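Local atomic coordinates of lysine-sensitive aspartokinase 3 (Escherichia coli, PDB entry 2J0X), a protein that phosphorylates L-aspartate with ATP to give 4-phospho-L-aspartate, the first step towards lysine, and is inhibited allosterically by lysine. Residues V33-L38 with P172-G177; V145-D150 with S187-R192; E294-F299 with I392-S397. All blocks are in the same frame, centred on the assembly; numbering follows the deposited sequence.

Interaction 1 of 3, residues V33-L38 with P172-G177; sequences VRLVVL and PRLNEG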
loop_
_atom_site.group_PDB
_atom_site.type_symbol
_atom_site.label_atom_id
_atom_site.label_comp_id
_atom_site.label_asym_id
_atom_site.label_seq_id
_atom_site.Cartn_x
_atom_site.Cartn_y
_atom_site.Cartn_z
ATOM N N VAL A 33 -1.432 -35.231 -28.484
ATOM C CA VAL A 33 -0.549 -34.976 -27.357
ATOM C C VAL A 33 0.619 -35.941 -27.495
ATOM O O VAL A 33 0.440 -37.152 -27.584
ATOM C CB VAL A 33 -1.271 -35.147 -25.984
ATOM C CG1 VAL A 33 -2.689 -34.587 -26.083
ATOM C CG2 VAL A 33 -1.275 -36.592 -25.542
ATOM N N ARG A 34 1.820 -35.392 -27.567
ATOM C CA ARG A 34 2.991 -36.227 -27.713
ATOM C C ARG A 34 4.026 -35.864 -26.670
ATOM O O ARG A 34 5.086 -36.489 -26.577
ATOM C CB ARG A 34 3.543 -36.091 -29.132
ATOM C CG ARG A 34 2.744 -36.899 -30.145
ATOM C CD ARG A 34 2.458 -36.114 -31.415
ATOM N NE ARG A 34 3.668 -35.608 -32.061
ATOM C CZ ARG A 34 4.744 -36.343 -32.331
ATOM N NH1 ARG A 34 4.779 -37.630 -32.007
ATOM N NH2 ARG A 34 5.780 -35.790 -32.949
ATOM N N LEU A 35 3.699 -34.857 -25.870
ATOM C CA LEU A 35 4.585 -34.416 -24.810
ATOM C C LEU A 35 3.761 -34.290 -23.541
ATOM O O LEU A 35 2.759 -33.590 -23.514
ATOM C CB LEU A 35 5.210 -33.069 -25.168
ATOM C CG LEU A 35 6.199 -32.556 -24.126
ATOM C CD1 LEU A 35 7.209 -33.654 -23.805
ATOM C CD2 LEU A 35 6.884 -31.305 -24.642
ATOM N N VAL A 36 4.171 -34.988 -22.493
ATOM C CA VAL A 36 3.448 -34.918 -21.233
ATOM C C VAL A 36 4.392 -34.494 -20.123
ATOM O O VAL A 36 5.449 -35.104 -19.910
ATOM C CB VAL A 36 2.811 -36.269 -20.855
ATOM C CG1 VAL A 36 1.962 -36.100 -19.599
ATOM C CG2 VAL A 36 1.963 -36.792 -22.015
ATOM N N VAL A 37 3.999 -33.436 -19.426
ATOM C CA VAL A 37 4.788 -32.892 -18.337
ATOM C C VAL A 37 4.105 -33.221 -17.020
ATOM O O VAL A 37 2.926 -32.948 -16.835
ATOM C CB VAL A 37 4.915 -31.386 -18.502
ATOM C CG1 VAL A 37 5.960 -30.841 -17.545
ATOM C CG2 VAL A 37 5.265 -31.077 -19.953
ATOM N N LEU A 38 4.845 -33.821 -16.102
ATOM C CA LEU A 38 4.249 -34.192 -14.832
ATOM C C LEU A 38 4.931 -33.577 -13.635
ATOM O O LEU A 38 6.098 -33.177 -13.688
ATOM C CB LEU A 38 4.266 -35.714 -14.650
ATOM C CG LEU A 38 3.670 -36.640 -15.716
ATOM C CD1 LEU A 38 3.557 -38.018 -15.121
ATOM C CD2 LEU A 38 2.296 -36.166 -16.154
ATOM N N PRO A 172 13.742 -34.420 -31.683
ATOM C CA PRO A 172 14.061 -35.721 -32.283
ATOM C C PRO A 172 13.326 -36.882 -31.610
ATOM O O PRO A 172 12.800 -37.757 -32.288
ATOM C CB PRO A 172 15.573 -35.810 -32.123
ATOM C CG PRO A 172 15.994 -34.372 -32.307
ATOM C CD PRO A 172 14.969 -33.627 -31.467
ATOM N N ARG A 173 13.277 -36.891 -30.281
ATOM C CA ARG A 173 12.592 -37.969 -29.572
ATOM C C ARG A 173 11.079 -37.911 -29.780
ATOM O O ARG A 173 10.421 -38.949 -29.878
ATOM C CB ARG A 173 12.905 -37.926 -28.074
ATOM C CG ARG A 173 14.360 -38.219 -27.715
ATOM C CD ARG A 173 14.776 -39.631 -28.106
ATOM N NE ARG A 173 15.175 -39.745 -29.510
ATOM C CZ ARG A 173 16.270 -39.189 -30.022
ATOM N NH1 ARG A 173 17.077 -38.478 -29.247
ATOM N NH2 ARG A 173 16.568 -39.356 -31.306
ATOM N N LEU A 174 10.520 -36.706 -29.842
ATOM C CA LEU A 174 9.085 -36.570 -30.061
ATOM C C LEU A 174 8.708 -37.193 -31.403
ATOM O O LEU A 174 7.607 -37.715 -31.562
ATOM C CB LEU A 174 8.672 -35.098 -30.036
ATOM C CG LEU A 174 8.721 -34.426 -28.665
ATOM C CD1 LEU A 174 8.513 -32.932 -28.825
ATOM C CD2 LEU A 174 7.656 -35.030 -27.766
ATOM N N ASN A 175 9.622 -37.138 -32.368
ATOM C CA ASN A 175 9.358 -37.720 -33.675
ATOM C C ASN A 175 9.257 -39.235 -33.577
ATOM O O ASN A 175 8.484 -39.853 -34.304
ATOM C CB ASN A 175 10.444 -37.324 -34.670
ATOM C CG ASN A 175 10.166 -35.989 -35.329
ATOM O OD1 ASN A 175 10.982 -35.481 -36.089
ATOM N ND2 ASN A 175 9.001 -35.417 -35.046
ATOM N N GLU A 176 10.033 -39.833 -32.675
ATOM C CA GLU A 176 10.002 -41.284 -32.480
ATOM C C GLU A 176 8.655 -41.669 -31.895
ATOM O O GLU A 176 8.237 -42.811 -32.005
ATOM C CB GLU A 176 11.081 -41.754 -31.498
ATOM C CG GLU A 176 12.527 -41.474 -31.883
ATOM C CD GLU A 176 13.516 -41.939 -30.813
ATOM O OE1 GLU A 176 13.333 -41.563 -29.637
ATOM O OE2 GLU A 176 14.475 -42.675 -31.141
ATOM N N GLY A 177 7.994 -40.717 -31.248
ATOM C CA GLY A 177 6.703 -41.004 -30.650
ATOM C C GLY A 177 6.433 -40.206 -29.392
ATOM O O GLY A 177 6.985 -39.117 -29.210
#
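Arg34 reaches from strand 33-38 to the C-terminal turn of helix 159-176, where both terminal nitrogens of its guanidinium converge on one backbone oxygen. Arg34 NH1 lies 2.9 Å and Arg34 NH2 3.0 Å from Leu174 O. Both hydrogen bonds are weak, bent well away from linear (125° for NH1), and the oxygen sits obliquely to the guanidinium. The arginine chain turns twice, at chi2 and chi3 (56°), which bends its end towards the helix terminus. The amide of Asn175 lies at the edge of the guanidinium, near its plane, with Asn175 ND2 3.9 Å from Arg34 NH2.

Next to the arginine, Leu174 CD2 turns back to the strand, 3.2 Å from Arg34 O and 4.1 Å from Leu35 CB; Leu174 and Leu35 both continue onto Val179 and Leu212. Arg34 has the largest share of the contact; the apolar part is Leu174 on Leu35. The axes of strand 33-38 and helix 172-176 make 122° and approach to 8.7 Å, a helix packed on a sheet of the amino acid kinase fold.

A positive group at the carbonyl end of a helix, just before Gly177 takes positive phi, would probably be favoured by the helix dipole.

Interaction 2 of 3, residues V145-D150 with S187-R192; sequences VMRTND and SENKGR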
loop_
_atom_site.group_PDB
_atom_site.type_symbol
_atom_site.label_atom_id
_atom_site.label_comp_id
_atom_site.label_asym_id
_atom_site.label_seq_id
_atom_site.Cartn_x
_atom_site.Cartn_y
_atom_site.Cartn_z
ATOM N N VAL A 145 17.184 -30.128 -21.679
ATOM C CA VAL A 145 16.715 -28.973 -22.425
ATOM C C VAL A 145 16.404 -27.739 -21.576
ATOM O O VAL A 145 16.538 -26.604 -22.043
ATOM C CB VAL A 145 15.454 -29.342 -23.202
ATOM C CG1 VAL A 145 14.904 -28.127 -23.887
ATOM C CG2 VAL A 145 15.770 -30.425 -24.223
ATOM N N MET A 146 15.995 -27.961 -20.331
ATOM C CA MET A 146 15.643 -26.866 -19.438
ATOM C C MET A 146 16.846 -26.141 -18.794
ATOM O O MET A 146 17.147 -26.341 -17.611
ATOM C CB MET A 146 14.688 -27.400 -18.363
ATOM C CG MET A 146 13.896 -26.334 -17.639
ATOM S SD MET A 146 13.107 -25.174 -18.779
ATOM C CE MET A 146 11.882 -26.201 -19.531
ATOM N N ARG A 147 17.525 -25.300 -19.583
ATOM C CA ARG A 147 18.674 -24.516 -19.111
ATOM C C ARG A 147 18.229 -23.295 -18.337
ATOM O O ARG A 147 17.486 -22.465 -18.852
ATOM C CB ARG A 147 19.527 -24.024 -20.277
ATOM C CG ARG A 147 20.504 -25.031 -20.809
ATOM C CD ARG A 147 21.510 -25.436 -19.753
ATOM N NE ARG A 147 22.591 -26.216 -20.342
ATOM C CZ ARG A 147 23.396 -25.764 -21.301
ATOM N NH1 ARG A 147 23.240 -24.535 -21.778
ATOM N NH2 ARG A 147 24.356 -26.539 -21.785
ATOM N N THR A 148 18.713 -23.171 -17.110
ATOM C CA THR A 148 18.354 -22.049 -16.261
ATOM C C THR A 148 19.615 -21.451 -15.642
ATOM O O THR A 148 20.706 -21.979 -15.817
ATOM C CB THR A 148 17.417 -22.525 -15.141
ATOM O OG1 THR A 148 18.114 -23.443 -14.287
ATOM C CG2 THR A 148 16.222 -23.241 -15.737
ATOM N N ASN A 149 19.468 -20.344 -14.929
ATOM C CA ASN A 149 20.606 -19.721 -14.277
ATOM C C ASN A 149 20.820 -20.477 -12.968
ATOM O O ASN A 149 20.217 -21.531 -12.753
ATOM C CB ASN A 149 20.291 -18.266 -13.995
ATOM C CG ASN A 149 19.071 -18.111 -13.138
ATOM O OD1 ASN A 149 18.059 -18.769 -13.365
ATOM N ND2 ASN A 149 19.151 -17.241 -12.142
ATOM N N ASP A 150 21.664 -19.946 -12.090
ATOM C CA ASP A 150 21.913 -20.612 -10.821
ATOM C C ASP A 150 21.170 -19.998 -9.634
ATOM O O ASP A 150 21.666 -20.001 -8.504
ATOM C CB ASP A 150 23.420 -20.696 -10.553
ATOM C CG ASP A 150 24.109 -19.344 -10.586
ATOM O OD1 ASP A 150 25.362 -19.329 -10.578
ATOM O OD2 ASP A 150 23.415 -18.304 -10.610
ATOM N N SER A 187 18.275 -27.521 -15.075
ATOM C CA SER A 187 19.690 -27.620 -14.718
ATOM C C SER A 187 20.414 -26.365 -15.166
ATOM O O SER A 187 20.088 -25.787 -16.203
ATOM C CB SER A 187 20.338 -28.835 -15.382
ATOM O OG SER A 187 20.281 -28.727 -16.792
ATOM N N GLU A 188 21.392 -25.946 -14.374
ATOM C CA GLU A 188 22.169 -24.755 -14.684
ATOM C C GLU A 188 23.372 -25.108 -15.560
ATOM O O GLU A 188 23.740 -26.278 -15.695
ATOM C CB GLU A 188 22.610 -24.065 -13.382
ATOM C CG GLU A 188 24.000 -23.460 -13.411
ATOM C CD GLU A 188 25.013 -24.339 -12.714
ATOM O OE1 GLU A 188 24.936 -25.576 -12.875
ATOM O OE2 GLU A 188 25.888 -23.793 -12.010
ATOM N N ASN A 189 23.971 -24.090 -16.162
ATOM C CA ASN A 189 25.116 -24.292 -17.033
ATOM C C ASN A 189 26.187 -25.210 -16.440
ATOM O O ASN A 189 26.722 -26.067 -17.147
ATOM C CB ASN A 189 25.734 -22.945 -17.394
ATOM C CG ASN A 189 26.829 -23.074 -18.415
ATOM O OD1 ASN A 189 27.577 -22.129 -18.662
ATOM N ND2 ASN A 189 26.929 -24.249 -19.028
ATOM N N LYS A 190 26.504 -25.039 -15.156
ATOM C CA LYS A 190 27.523 -25.877 -14.522
ATOM C C LYS A 190 27.013 -27.264 -14.126
ATOM O O LYS A 190 27.644 -27.962 -13.329
ATOM C CB LYS A 190 28.131 -25.176 -13.303
ATOM C CG LYS A 190 28.961 -23.957 -13.657
ATOM C CD LYS A 190 29.580 -23.301 -12.427
ATOM C CE LYS A 190 30.411 -22.086 -12.824
ATOM N NZ LYS A 190 31.094 -21.477 -11.657
ATOM N N GLY A 191 25.867 -27.653 -14.679
ATOM C CA GLY A 191 25.325 -28.973 -14.412
ATOM C C GLY A 191 24.450 -29.221 -13.204
ATOM O O GLY A 191 23.730 -30.210 -13.195
ATOM N N ARG A 192 24.494 -28.362 -12.190
ATOM C CA ARG A 192 23.665 -28.580 -11.005
ATOM C C ARG A 192 22.169 -28.564 -11.330
ATOM O O ARG A 192 21.727 -27.907 -12.273
ATOM C CB ARG A 192 23.979 -27.535 -9.918
ATOM C CG ARG A 192 25.333 -27.724 -9.199
ATOM C CD ARG A 192 26.488 -27.285 -10.075
ATOM N NE ARG A 192 26.464 -25.847 -10.323
ATOM C CZ ARG A 192 26.678 -24.928 -9.387
ATOM N NH1 ARG A 192 26.935 -25.308 -8.139
ATOM N NH2 ARG A 192 26.633 -23.631 -9.693
#
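Met146 O and Ser187 N open a short parallel pairing, 3.0 Å apart and nearly linear at the hydrogen (169°), and Thr148 N returns a bond of 3.1 Å to Ser187 O; Arg147 thus stands level with Ser187, their CA atoms 5.5 Å apart. The second donor comes from above the carbonyl plane of Ser187, 38° out of it, and Arg147 CA adds a CA-H...O contact to the same oxygen.

Arg147 and Ser187 project from one face of the sheet. Arg147 bends at chi2, laying its CD 3.8 Å from Ser187 O and bringing a guanidinium face over Asn189. Ser187 OG bonds instead to Arg143 O, and Thr148 OG1 to Thr194 OG1. Beyond the pairing, Glu188 CG meets Asp150 CB at 4.0 Å. The Glu188 carboxylate turns to Arg192: Arg192 NE lies 2.7 Å from Glu188 OE2, with that oxygen in the guanidinium plane, and Arg192 N reaches OE1. This salt bridge links the start of the Glu188-Gly191 type I turn to the residue after it.

Strands 147-148 and 178-188 are joined by helix 159-176 in a beta-alpha-beta crossover. Val145, Met146 and Arg147 pack on that helix, and Met146 also reaches helix 200-211.

Interaction 3 of 3, residues E294-F299 with I392-S397; sequences ENPPLF and IGNDLS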
loop_
_atom_site.group_PDB
_atom_site.type_symbol
_atom_site.label_atom_id
_atom_site.label_comp_id
_atom_site.label_asym_id
_atom_site.label_seq_id
_atom_site.Cartn_x
_atom_site.Cartn_y
_atom_site.Cartn_z
ATOM N N GLU A 294 -11.452 -12.576 -30.089
ATOM C CA GLU A 294 -12.173 -11.857 -31.140
ATOM C C GLU A 294 -12.752 -10.497 -30.730
ATOM O O GLU A 294 -12.152 -9.455 -30.987
ATOM C CB GLU A 294 -13.291 -12.748 -31.701
ATOM C CG GLU A 294 -14.039 -12.149 -32.892
ATOM C CD GLU A 294 -13.214 -12.129 -34.166
ATOM O OE1 GLU A 294 -12.985 -13.216 -34.744
ATOM O OE2 GLU A 294 -12.791 -11.029 -34.586
ATOM N N ASN A 295 -13.925 -10.509 -30.112
ATOM C CA ASN A 295 -14.578 -9.281 -29.681
ATOM C C ASN A 295 -14.856 -9.407 -28.194
ATOM O O ASN A 295 -15.891 -9.922 -27.773
ATOM C CB ASN A 295 -15.885 -9.074 -30.452
ATOM C CG ASN A 295 -15.657 -8.793 -31.928
ATOM O OD1 ASN A 295 -15.118 -7.744 -32.295
ATOM N ND2 ASN A 295 -16.060 -9.732 -32.782
ATOM N N PRO A 296 -13.921 -8.930 -27.377
ATOM C CA PRO A 296 -14.003 -8.970 -25.918
ATOM C C PRO A 296 -15.189 -8.202 -25.358
ATOM O O PRO A 296 -15.382 -7.028 -25.664
ATOM C CB PRO A 296 -12.660 -8.383 -25.491
ATOM C CG PRO A 296 -12.371 -7.401 -26.577
ATOM C CD PRO A 296 -12.739 -8.171 -27.817
ATOM N N PRO A 297 -15.995 -8.863 -24.518
ATOM C CA PRO A 297 -17.177 -8.265 -23.897
ATOM C C PRO A 297 -16.832 -7.230 -22.830
ATOM O O PRO A 297 -15.760 -7.284 -22.229
ATOM C CB PRO A 297 -17.893 -9.473 -23.314
ATOM C CG PRO A 297 -16.744 -10.343 -22.888
ATOM C CD PRO A 297 -15.821 -10.260 -24.081
ATOM N N LEU A 298 -17.742 -6.283 -22.605
ATOM C CA LEU A 298 -17.533 -5.262 -21.585
ATOM C C LEU A 298 -17.383 -5.979 -20.254
ATOM O O LEU A 298 -16.603 -5.569 -19.399
ATOM C CB LEU A 298 -18.723 -4.312 -21.520
ATOM C CG LEU A 298 -18.626 -3.195 -20.478
ATOM C CD1 LEU A 298 -17.325 -2.423 -20.649
ATOM C CD2 LEU A 298 -19.816 -2.270 -20.626
ATOM N N PHE A 299 -18.145 -7.056 -20.097
ATOM C CA PHE A 299 -18.091 -7.872 -18.900
ATOM C C PHE A 299 -17.944 -9.339 -19.323
ATOM O O PHE A 299 -18.705 -9.836 -20.151
ATOM C CB PHE A 299 -19.350 -7.655 -18.058
ATOM C CG PHE A 299 -19.550 -6.223 -17.628
ATOM C CD1 PHE A 299 -20.545 -5.437 -18.210
ATOM C CD2 PHE A 299 -18.750 -5.661 -16.638
ATOM C CE1 PHE A 299 -20.739 -4.115 -17.811
ATOM C CE2 PHE A 299 -18.935 -4.339 -16.232
ATOM C CZ PHE A 299 -19.931 -3.566 -16.819
ATOM N N ILE A 392 -14.851 -8.997 -13.950
ATOM C CA ILE A 392 -13.725 -9.094 -14.863
ATOM C C ILE A 392 -14.259 -8.790 -16.263
ATOM O O ILE A 392 -15.315 -9.287 -16.651
ATOM C CB ILE A 392 -13.075 -10.510 -14.818
ATOM C CG1 ILE A 392 -12.398 -10.741 -13.462
ATOM C CG2 ILE A 392 -12.021 -10.643 -15.893
ATOM C CD1 ILE A 392 -13.354 -10.854 -12.287
ATOM N N GLY A 393 -13.546 -7.956 -17.011
ATOM C CA GLY A 393 -14.007 -7.627 -18.344
ATOM C C GLY A 393 -13.015 -6.845 -19.176
ATOM O O GLY A 393 -11.811 -7.013 -19.043
ATOM N N ASN A 394 -13.527 -5.979 -20.042
ATOM C CA ASN A 394 -12.678 -5.169 -20.907
ATOM C C ASN A 394 -13.139 -3.730 -21.030
ATOM O O ASN A 394 -14.330 -3.428 -20.948
ATOM C CB ASN A 394 -12.611 -5.777 -22.295
ATOM C CG ASN A 394 -11.837 -7.057 -22.319
ATOM O OD1 ASN A 394 -10.613 -7.052 -22.421
ATOM N ND2 ASN A 394 -12.542 -8.172 -22.210
ATOM N N ASP A 395 -12.164 -2.853 -21.242
ATOM C CA ASP A 395 -12.380 -1.417 -21.374
ATOM C C ASP A 395 -13.086 -0.776 -20.194
ATOM O O ASP A 395 -13.700 0.278 -20.337
ATOM C CB ASP A 395 -13.124 -1.112 -22.669
ATOM C CG ASP A 395 -12.204 -1.121 -23.867
ATOM O OD1 ASP A 395 -11.257 -0.308 -23.876
ATOM O OD2 ASP A 395 -12.418 -1.939 -24.787
ATOM N N LEU A 396 -12.965 -1.412 -19.029
ATOM C CA LEU A 396 -13.576 -0.926 -17.797
ATOM C C LEU A 396 -12.908 0.342 -17.284
ATOM O O LEU A 396 -13.350 0.936 -16.306
ATOM C CB LEU A 396 -13.501 -1.993 -16.714
ATOM C CG LEU A 396 -14.271 -3.259 -17.047
ATOM C CD1 LEU A 396 -14.287 -4.152 -15.831
ATOM C CD2 LEU A 396 -15.686 -2.908 -17.466
ATOM N N SER A 397 -11.832 0.756 -17.939
ATOM C CA SER A 397 -11.133 1.962 -17.528
ATOM C C SER A 397 -10.390 2.565 -18.697
ATOM O O SER A 397 -9.843 1.850 -19.537
ATOM C CB SER A 397 -10.147 1.662 -16.404
ATOM O OG SER A 397 -9.364 2.805 -16.111
#
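Asn394 carries the polar part of this contact, giving two N-H groups to consecutive carbonyls of the chain entering strand 299-314. The backbone Asn394 N bonds to Leu298 O at 3.2 Å with an angle of 158° at the hydrogen, although the donor stands above the carbonyl plane, 59° out of it. In the side chain, Asn394 ND2 makes a weak bond of 3.3 Å to Pro297 O. With chi1 at -70°, CG lies anti to the carbonyl carbon, which swings the carboxamide back alongside the prolines. Leu298 O is also approached by Gly393 CA in a CA-H...O contact of 3.5 Å.

The backbone pairing is antiparallel: Phe299 faces Gly393 in a non-hydrogen-bonded pair with CA atoms 4.1 Å apart. That closeness suits glycine, since a CB on Gly393 would clash with Leu298 O. This pair lies where strands 299-314 and 379-393, neighbours in the antiparallel sheet of the ACT-domain region, come together at their ends. The 392-397 segment continues from there into a loop held by hydrogen bonds between Gly393 O and His425 ND1 and between Leu396 O and Tyr420 OH.

Van der Waals packing flanks the polar contacts. On the proline side, the ring carbon Pro296 CB rests against the carboxamide, 3.3 Å from Asn394 ND2. An alanine in place of Asn394 would lose the carboxamide, and would probably leave Pro297 O without this donor and open a gap beside the Pro296 ring. The apolar contacts lie towards the sheet, where Leu396 touches two partners with its CD2 methyl, 3.6 Å from Leu298 CD1 and 3.8 Å from Phe299 CE2, crossing both side chains at a slant. The Phe299 ring carries Leu298 CG over one face, offset toward the rim, and the ring also touches Val409 and Phe448 near the C-terminus.

Interactions 1 and 2 belong to the same kinase-domain sheet and are linked through helix 159-176 and strand 178-188: the helix ends in interaction 1, and the strand that follows runs beside 33-38 before ending in interaction 2. Their centres are 22 Å apart and their nearest atoms about 8 Å. The side chain of Leu35 is about 9 Å from that of ATP-binding Lys8, and the side chain of Met146 about 12 Å from the bound aspartate. Interaction 3 is in the regulatory part, with nearest atoms about 24 Å from interaction 1 and 29 Å from interaction 2; the side chain of Ile392 is about 13 Å from a bound lysine, the allosteric inhibitor.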